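Local structure of similar to hydroxylamine oxidoreductase (Kuenenia stuttgartiensis, 6H5L) at residues H477-Q480 and D481-W484. The protein is a multiheme c-type cytochrome, probably an oxidoreductase, that forms part of a large heme-rich reductase complex of an anammox bacterium. Numbering follows the deposited sequence.
Sequences HAQQ and DVSW. With HEC (heme c), chain I.
Q479 caps the start of helix 480-513 with its amide oxygen: OE1 accepts from V482 N at 2.9 Å, the donor lying nearly along the C=O axis, and more weakly from D481 N at 2.8 Å. A bend at chi2 (-55°) folds the chain back over the first turn, where Q479 CG lies 4.0 Å from V482 CG2 and the two side chains cross at about a right angle. Beneath this tight cap, Q479 O takes S483 N at 3.0 Å and Q480 O takes W484 N at 3.1 Å, the first i to i+4 backbone bonds of the helix. Against this close-packed cap, H477 meets the heme and not 481-484: H477 NE2 binds the iron at 2.0 Å, with H284 as the other protein ligand, while ND1 hydrogen-bonds to S243 OG. The contact is buried, with no solvent side; Q479 NE2 hydrogen-bonds to E246 O and to T231 O of the second subunit. Shortening Q479 to an alanine removes OE1 and NE2, and would probably leave the first-turn amides of D481 and V482 without this cap and break the link to E246 O and to T231 O of the second subunit. One amide thus ties the helix start, just after an iron-binding histidine, to the subunit interface.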
loop_
_atom_site.group_PDB
_atom_site.type_symbol
_atom_site.label_atom_id
_atom_site.label_comp_id
_atom_site.label_asym_id
_atom_site.label_seq_id
_atom_site.Cartn_x
_atom_site.Cartn_y
_atom_site.Cartn_z
ATOM N N HIS A 477 24.313 26.721 27.777
ATOM C CA HIS A 477 23.505 25.740 27.065
ATOM C C HIS A 477 22.133 25.529 27.695
ATOM O O HIS A 477 21.441 24.570 27.336
ATOM C CB HIS A 477 24.255 24.411 26.970
ATOM C CG HIS A 477 25.422 24.444 26.031
ATOM N ND1 HIS A 477 26.545 23.666 26.211
ATOM C CD2 HIS A 477 25.636 25.159 24.901
ATOM C CE1 HIS A 477 27.403 23.902 25.234
ATOM N NE2 HIS A 477 26.875 24.803 24.425
ATOM N N ALA A 478 21.734 26.395 28.629
ATOM C CA ALA A 478 20.384 26.398 29.201
ATOM C C ALA A 478 20.074 25.093 29.935
ATOM O O ALA A 478 19.021 24.480 29.746
ATOM C CB ALA A 478 19.331 26.688 28.127
ATOM N N GLN A 479 21.004 24.671 30.788
ATOM C CA GLN A 479 20.805 23.526 31.676
ATOM C C GLN A 479 20.981 24.034 33.103
ATOM O O GLN A 479 22.107 24.284 33.545
ATOM C CB GLN A 479 21.773 22.393 31.351
ATOM C CG GLN A 479 21.157 21.007 31.467
ATOM C CD GLN A 479 20.532 20.756 32.825
ATOM O OE1 GLN A 479 21.140 21.026 33.859
ATOM N NE2 GLN A 479 19.308 20.241 32.827
ATOM N N GLN A 480 19.866 24.184 33.823
ATOM C CA GLN A 480 19.908 24.836 35.128
ATOM C C GLN A 480 20.640 23.999 36.170
ATOM O O GLN A 480 21.287 24.559 37.063
ATOM C CB GLN A 480 18.490 25.153 35.608
ATOM C CG GLN A 480 17.506 23.997 35.503
ATOM C CD GLN A 480 16.674 24.050 34.235
ATOM O OE1 GLN A 480 17.210 24.097 33.129
ATOM N NE2 GLN A 480 15.355 24.052 34.393
ATOM N N ASP A 481 20.558 22.671 36.081
ATOM C CA ASP A 481 21.222 21.833 37.076
ATOM C C ASP A 481 22.736 21.880 36.912
ATOM O O ASP A 481 23.474 21.991 37.898
ATOM C CB ASP A 481 20.714 20.395 36.981
ATOM C CG ASP A 481 21.209 19.529 38.123
ATOM O OD1 ASP A 481 20.829 19.790 39.285
ATOM O OD2 ASP A 481 21.981 18.585 37.859
ATOM N N VAL A 482 23.218 21.790 35.670
ATOM C CA VAL A 482 24.653 21.899 35.416
ATOM C C VAL A 482 25.158 23.280 35.815
ATOM O O VAL A 482 26.282 23.428 36.313
ATOM C CB VAL A 482 24.959 21.586 33.940
ATOM C CG1 VAL A 482 26.454 21.676 33.674
ATOM C CG2 VAL A 482 24.429 20.211 33.570
ATOM N N SER A 483 24.334 24.311 35.612
ATOM C CA SER A 483 24.746 25.673 35.936
ATOM C C SER A 483 25.000 25.833 37.431
ATOM O O SER A 483 26.046 26.349 37.843
ATOM C CB SER A 483 23.685 26.663 35.455
ATOM O OG SER A 483 24.075 27.999 35.723
ATOM N N TRP A 484 24.058 25.384 38.263
ATOM C CA TRP A 484 24.182 25.580 39.702
ATOM C C TRP A 484 24.893 24.425 40.402
ATOM O O TRP A 484 25.888 24.642 41.101
ATOM C CB TRP A 484 22.803 25.790 40.335
ATOM C CG TRP A 484 22.872 25.785 41.825
ATOM C CD1 TRP A 484 22.580 24.742 42.657
ATOM C CD2 TRP A 484 23.295 26.863 42.666
ATOM N NE1 TRP A 484 22.782 25.111 43.965
ATOM C CE2 TRP A 484 23.220 26.409 43.997
ATOM C CE3 TRP A 484 23.721 28.172 42.424
ATOM C CZ2 TRP A 484 23.559 27.217 45.080
ATOM C CZ3 TRP A 484 24.053 28.973 43.501
ATOM C CH2 TRP A 484 23.970 28.493 44.812
HETATM FE FE HEC I . 27.403 25.497 22.622
HETATM C CHA HEC I . 29.394 27.765 24.130
HETATM C CHB HEC I . 29.977 23.196 22.600
HETATM C CHC HEC I . 25.294 23.087 21.376
HETATM C CHD HEC I . 24.986 27.886 21.990
HETATM N NA HEC I . 29.303 25.442 23.333
HETATM C C1A HEC I . 29.974 26.573 23.753
HETATM C C2A HEC I . 31.390 26.274 23.723
HETATM C C3A HEC I . 31.553 25.020 23.302
HETATM C C4A HEC I . 30.242 24.468 23.047
HETATM C CMA HEC I . 32.894 24.279 23.117
HETATM C CAA HEC I . 32.515 27.246 24.108
HETATM C CBA HEC I . 32.902 28.059 22.881
HETATM C CGA HEC I . 32.160 29.368 22.909
HETATM O O1A HEC I . 31.319 29.597 22.003
HETATM O O2A HEC I . 32.399 30.175 23.843
HETATM N NB HEC I . 27.615 23.520 22.037
HETATM C C1B HEC I . 28.738 22.739 22.221
HETATM C C2B HEC I . 28.380 21.362 21.963
HETATM C C3B HEC I . 27.093 21.328 21.616
HETATM C C4B HEC I . 26.581 22.686 21.662
HETATM C CMB HEC I . 29.349 20.163 22.026
HETATM C CAB HEC I . 26.281 20.069 21.242
HETATM C CBB HEC I . 26.139 19.100 22.438
HETATM N NC HEC I . 25.518 25.499 21.782
HETATM C C1C HEC I . 24.805 24.374 21.415
HETATM C C2C HEC I . 23.413 24.755 21.255
HETATM C C3C HEC I . 23.366 26.091 21.261
HETATM C C4C HEC I . 24.660 26.579 21.700
HETATM C CMC HEC I . 22.334 23.839 20.637
HETATM C CAC HEC I . 22.110 26.963 21.024
HETATM C CBC HEC I . 21.107 26.792 22.184
HETATM N ND HEC I . 27.219 27.528 22.986
HETATM C C1D HEC I . 26.105 28.306 22.679
HETATM C C2D HEC I . 26.318 29.639 23.200
HETATM C C3D HEC I . 27.697 29.600 23.872
HETATM C C4D HEC I . 28.182 28.250 23.685
HETATM C CMD HEC I . 25.362 30.847 23.107
HETATM C CAD HEC I . 28.419 30.764 24.580
HETATM C CBD HEC I . 29.055 31.637 23.502
HETATM C CGD HEC I . 29.833 32.760 24.132
HETATM O O1D HEC I . 29.206 33.771 24.542
HETATM O O2D HEC I . 31.082 32.645 24.217
#